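Local coordinates for hypothetical protein Ta0583 (Thermoplasma acidophilum, PDB 2FSJ) that polymerizes into bundles of helical filaments in a nucleotide-dependent reaction that works best with ATP, as an archaeal homolog of actin, at residues I224-A229 and L249-L254; I230-R235 and G272-D277. All coordinates share one frame; numbering follows the deposited sequence.

Contact 1: I224-A229 and L249-L254; sequences IGVGDA and LAQEAL
Leu-254 has the largest share of this contact, reaching with its two methyl groups to two residues about one helical turn apart on 224-229. CD1 lies 3.6 Å from CG1 of Val-226, the two side chains meeting at a slant, while CD2 comes to 4.2 Å from CB of Ala-229. Val-226 holds CG1 opposite its own backbone N (chi1 -178°), which directs this methyl at the leucine. The same CG1 is the nearest atom to Gln-251 NE2, at 4.5 Å, a loose approach at the margin. The segments meet mainly through apolar side chains, with no hydrogen bond between them and 135 Å² buried in all. The start of helix 226-241 is fixed locally: Gly-225 N donates to the anti lone pair of Asp-228 OD2 at 2.8 Å. Gln-251 belongs to the ATP-binding site, and Val-226 lies beside Gly-306 of that site, which places the contact next to the nucleotide pocket. Leu-254, together with Gln-251 of helix 247-253, packs on the first turn of helix 226-241; Ile-230 of that helix also touches Leu-254, and Ile-274 of helix 268-290 touches Ala-229.

Contact 2: I230-R235 and G272-D277; sequences ISALSR and GPILED
Ile-274 is the single residue of 272-277 that packs on 230-235, and it does so with both of its branches. No hydrogen bond crosses between the segments; the side-chain contacts are apolar. The first is methyl on methyl: CG2 of Ile-274 sits 3.8 Å from CB of Ala-232, and both side chains leave the backbone toward the other helix. The second is methyl on backbone: CD1 of Ile-274 lies 4.0 Å from Leu-233 CA, with N and CB of that leucine only slightly farther. With CG1 opposite the carbonyl carbon (chi1 -66°), CG2 falls opposite the backbone N; this sends CG2 to Ala-232 and the CG1-CD1 arm to Leu-233. One isoleucine therefore straddles two consecutive residues of the facing helix. The backbones come nearest at the same place, where Ala-232 CA and Ile-274 CA are 7.0 Å apart, consistent with the small side chain of Ala-232.

Hydrogen bonds act within each helix. Ser-234 N bonds to Ile-230 O at 2.9 Å, and Glu-276 N to Gly-272 O at 3.0 Å. Pro-273 has no amide hydrogen to give the preceding turn, and helix 268-290 is kinked there, just before Ile-274.

Beyond the interface, Glu-276 forms a salt bridge with Arg-313. Ile-274 also touches Ala-229, extending this helix-on-helix packing of 226-241 and 268-290 within the actin-like ATPase fold (sugar kinase/Hsp70/actin superfamily).

Contacts 1 and 2 have centres 7 Å apart and use successive parts of helix 226-241, its beginning in contact 1 and its next turns in contact 2. Along the chain the segments alternate: 224-229, 230-235, 249-254, then 272-277. The shared helix therefore packs against both helix 247-253 and helix 268-290. The contacts also touch directly, with Ala-253 O 3.6 Å from Leu-233 CD2 and Ala-229 O 3.6 Å from Ile-274 CG2. Because of these touches, the three helices pack as one group; all four segments belong to the C-terminal MreB-like region. The contact 1 portion includes Gln-251 of the ATP site, while contact 2 lies farther from the centre of the chain.

Contact 1: I224-A229 and L249-L254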
loop_
_atom_site.group_PDB
_atom_site.type_symbol
_atom_site.label_atom_id
_atom_site.label_comp_id
_atom_site.label_asym_id
_atom_site.label_seq_id
_atom_site.Cartn_x
_atom_site.Cartn_y
_atom_site.Cartn_z
ATOM N N ILE A 224 14.473 0.193 0.424
ATOM C CA ILE A 224 14.650 1.328 -0.498
ATOM C C ILE A 224 13.333 1.501 -1.207
ATOM O O ILE A 224 12.628 0.498 -1.469
ATOM C CB ILE A 224 15.854 1.097 -1.481
ATOM C CG1 ILE A 224 16.290 2.431 -2.116
ATOM C CG2 ILE A 224 15.530 0.082 -2.568
ATOM C CD1 ILE A 224 17.538 2.346 -3.076
ATOM N N GLY A 225 12.967 2.750 -1.477
ATOM C CA GLY A 225 11.745 3.059 -2.195
ATOM C C GLY A 225 11.723 4.517 -2.675
ATOM O O GLY A 225 12.740 5.205 -2.622
ATOM N N VAL A 226 10.553 5.002 -3.055
ATOM C CA VAL A 226 10.407 6.332 -3.614
ATOM C C VAL A 226 10.870 7.412 -2.623
ATOM O O VAL A 226 11.278 8.433 -3.049
ATOM C CB VAL A 226 8.963 6.631 -4.052
ATOM C CG1 VAL A 226 8.883 8.047 -4.693
ATOM C CG2 VAL A 226 8.457 5.570 -5.041
ATOM N N GLY A 227 10.762 7.176 -1.317
ATOM C CA GLY A 227 11.206 8.136 -0.316
ATOM C C GLY A 227 12.675 8.437 -0.359
ATOM O O GLY A 227 13.108 9.530 -0.005
ATOM N N ASP A 228 13.458 7.476 -0.809
ATOM C CA ASP A 228 14.894 7.694 -1.012
ATOM C C ASP A 228 15.157 8.647 -2.165
ATOM O O ASP A 228 16.050 9.487 -2.070
ATOM C CB ASP A 228 15.602 6.394 -1.223
ATOM C CG ASP A 228 15.454 5.454 -0.005
ATOM O OD1 ASP A 228 16.006 5.774 1.077
ATOM O OD2 ASP A 228 14.739 4.426 -0.015
ATOM N N ALA A 229 14.351 8.556 -3.213
ATOM C CA ALA A 229 14.413 9.516 -4.326
ATOM C C ALA A 229 13.929 10.898 -3.887
ATOM O O ALA A 229 14.558 11.885 -4.240
ATOM C CB ALA A 229 13.627 9.023 -5.555
ATOM N N LEU A 249 5.707 18.287 -0.993
ATOM C CA LEU A 249 6.053 19.112 -2.161
ATOM C C LEU A 249 7.201 18.506 -2.977
ATOM O O LEU A 249 7.198 18.554 -4.195
ATOM C CB LEU A 249 6.448 20.519 -1.721
ATOM C CG LEU A 249 6.606 21.591 -2.816
ATOM C CD1 LEU A 249 5.359 21.756 -3.693
ATOM C CD2 LEU A 249 6.959 22.957 -2.182
ATOM N N ALA A 250 8.202 17.960 -2.297
ATOM C CA ALA A 250 9.287 17.247 -2.963
ATOM C C ALA A 250 8.806 16.030 -3.741
ATOM O O ALA A 250 9.302 15.743 -4.794
ATOM C CB ALA A 250 10.334 16.798 -1.933
ATOM N N GLN A 251 7.873 15.283 -3.191
ATOM C CA GLN A 251 7.293 14.151 -3.928
ATOM C C GLN A 251 6.659 14.639 -5.249
ATOM O O GLN A 251 6.907 14.076 -6.302
ATOM C CB GLN A 251 6.288 13.396 -3.047
ATOM C CG GLN A 251 5.596 12.219 -3.781
ATOM C CD GLN A 251 5.110 11.150 -2.832
ATOM O OE1 GLN A 251 4.804 11.440 -1.694
ATOM N NE2 GLN A 251 5.061 9.896 -3.300
ATOM N N GLU A 252 5.930 15.750 -5.206
ATOM C CA GLU A 252 5.380 16.340 -6.439
ATOM C C GLU A 252 6.488 16.676 -7.388
ATOM O O GLU A 252 6.381 16.428 -8.575
ATOM C CB GLU A 252 4.630 17.637 -6.174
ATOM C CG GLU A 252 3.366 17.551 -5.357
ATOM C CD GLU A 252 2.634 18.901 -5.380
ATOM O OE1 GLU A 252 2.592 19.528 -6.481
ATOM O OE2 GLU A 252 2.142 19.352 -4.302
ATOM N N ALA A 253 7.582 17.213 -6.860
ATOM C CA ALA A 253 8.683 17.669 -7.700
ATOM C C ALA A 253 9.408 16.543 -8.435
ATOM O O ALA A 253 10.231 16.790 -9.310
ATOM C CB ALA A 253 9.654 18.546 -6.881
ATOM N N LEU A 254 9.110 15.287 -8.093
ATOM C CA LEU A 254 9.574 14.149 -8.906
ATOM C C LEU A 254 8.994 14.099 -10.345
ATOM O O LEU A 254 9.674 13.676 -11.274
ATOM C CB LEU A 254 9.222 12.813 -8.222
ATOM C CG LEU A 254 9.913 12.429 -6.919
ATOM C CD1 LEU A 254 9.216 11.166 -6.385
ATOM C CD2 LEU A 254 11.411 12.210 -7.031
#

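Contact 2: I230-R235 and G272-D277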
loop_
_atom_site.group_PDB
_atom_site.type_symbol
_atom_site.label_atom_id
_atom_site.label_comp_id
_atom_site.label_asym_id
_atom_site.label_seq_id
_atom_site.Cartn_x
_atom_site.Cartn_y
_atom_site.Cartn_z
ATOM N N ILE A 230 12.865 10.941 -3.079
ATOM C CA ILE A 230 12.339 12.210 -2.527
ATOM C C ILE A 230 13.387 12.886 -1.616
ATOM O O ILE A 230 13.642 14.102 -1.721
ATOM C CB ILE A 230 11.037 11.965 -1.745
ATOM C CG1 ILE A 230 9.930 11.468 -2.685
ATOM C CG2 ILE A 230 10.570 13.227 -1.030
ATOM C CD1 ILE A 230 8.819 10.722 -1.960
ATOM N N SER A 231 14.042 12.094 -0.775
ATOM C CA SER A 231 15.086 12.651 0.097
ATOM C C SER A 231 16.282 13.131 -0.704
ATOM O O SER A 231 16.862 14.200 -0.397
ATOM C CB SER A 231 15.536 11.639 1.152
ATOM O OG SER A 231 14.450 11.476 2.065
ATOM N N ALA A 232 16.667 12.371 -1.705
ATOM C CA ALA A 232 17.782 12.787 -2.569
ATOM C C ALA A 232 17.467 14.112 -3.317
ATOM O O ALA A 232 18.304 14.984 -3.411
ATOM C CB ALA A 232 18.179 11.682 -3.554
ATOM N N LEU A 233 16.236 14.277 -3.796
ATOM C CA LEU A 233 15.850 15.500 -4.482
ATOM C C LEU A 233 15.781 16.680 -3.500
ATOM O O LEU A 233 16.181 17.806 -3.821
ATOM C CB LEU A 233 14.510 15.306 -5.221
ATOM C CG LEU A 233 13.934 16.532 -5.983
ATOM C CD1 LEU A 233 14.948 17.152 -6.896
ATOM C CD2 LEU A 233 12.682 16.208 -6.777
ATOM N N SER A 234 15.301 16.433 -2.293
ATOM C CA SER A 234 15.302 17.455 -1.266
ATOM C C SER A 234 16.706 17.952 -0.907
ATOM O O SER A 234 16.909 19.177 -0.767
ATOM C CB SER A 234 14.627 16.932 -0.016
ATOM O OG SER A 234 14.590 17.945 0.982
ATOM N N ARG A 235 17.637 17.017 -0.704
ATOM C CA ARG A 235 19.017 17.353 -0.431
ATOM C C ARG A 235 19.644 18.178 -1.549
ATOM O O ARG A 235 20.396 19.161 -1.266
ATOM C CB ARG A 235 19.873 16.094 -0.168
ATOM C CG ARG A 235 19.559 15.394 1.173
ATOM C CD ARG A 235 20.605 14.325 1.560
ATOM N NE ARG A 235 20.711 13.300 0.532
ATOM C CZ ARG A 235 19.875 12.255 0.450
ATOM N NH1 ARG A 235 18.932 12.087 1.348
ATOM N NH2 ARG A 235 19.981 11.385 -0.539
ATOM N N GLY A 272 15.095 12.964 -12.867
ATOM C CA GLY A 272 15.399 11.882 -13.778
ATOM C C GLY A 272 16.543 10.964 -13.372
ATOM O O GLY A 272 16.352 9.755 -13.233
ATOM N N PRO A 273 17.733 11.506 -13.222
ATOM C CA PRO A 273 18.903 10.757 -12.736
ATOM C C PRO A 273 18.789 10.090 -11.341
ATOM O O PRO A 273 19.407 9.045 -11.106
ATOM C CB PRO A 273 19.990 11.831 -12.727
ATOM C CG PRO A 273 19.536 12.777 -13.737
ATOM C CD PRO A 273 18.083 12.892 -13.581
ATOM N N ILE A 274 18.018 10.692 -10.441
ATOM C CA ILE A 274 17.799 10.166 -9.090
ATOM C C ILE A 274 16.882 8.922 -9.219
ATOM O O ILE A 274 17.148 7.897 -8.630
ATOM C CB ILE A 274 17.150 11.256 -8.208
ATOM C CG1 ILE A 274 18.131 12.440 -8.001
ATOM C CG2 ILE A 274 16.700 10.702 -6.900
ATOM C CD1 ILE A 274 17.456 13.691 -7.674
ATOM N N LEU A 275 15.825 9.034 -10.000
ATOM C CA LEU A 275 14.918 7.921 -10.284
ATOM C C LEU A 275 15.557 6.761 -11.024
ATOM O O LEU A 275 15.252 5.586 -10.743
ATOM C CB LEU A 275 13.667 8.409 -11.024
ATOM C CG LEU A 275 12.694 9.258 -10.199
ATOM C CD1 LEU A 275 11.682 9.988 -11.147
ATOM C CD2 LEU A 275 11.991 8.493 -9.126
ATOM N N GLU A 276 16.466 7.050 -11.930
ATOM C CA GLU A 276 17.241 5.988 -12.588
ATOM C C GLU A 276 18.164 5.278 -11.602
ATOM O O GLU A 276 18.318 4.063 -11.655
ATOM C CB GLU A 276 18.114 6.567 -13.704
ATOM C CG GLU A 276 18.692 5.511 -14.619
ATOM C CD GLU A 276 18.076 5.618 -16.008
ATOM O OE1 GLU A 276 18.377 6.637 -16.696
ATOM O OE2 GLU A 276 17.263 4.720 -16.392
ATOM N N ASP A 277 18.758 6.039 -10.694
ATOM C CA ASP A 277 19.569 5.460 -9.636
ATOM C C ASP A 277 18.733 4.544 -8.758
ATOM O O ASP A 277 19.189 3.474 -8.423
ATOM C CB ASP A 277 20.219 6.527 -8.752
ATOM C CG ASP A 277 21.145 5.928 -7.720
ATOM O OD1 ASP A 277 22.117 5.226 -8.088
ATOM O OD2 ASP A 277 20.957 6.032 -6.494
#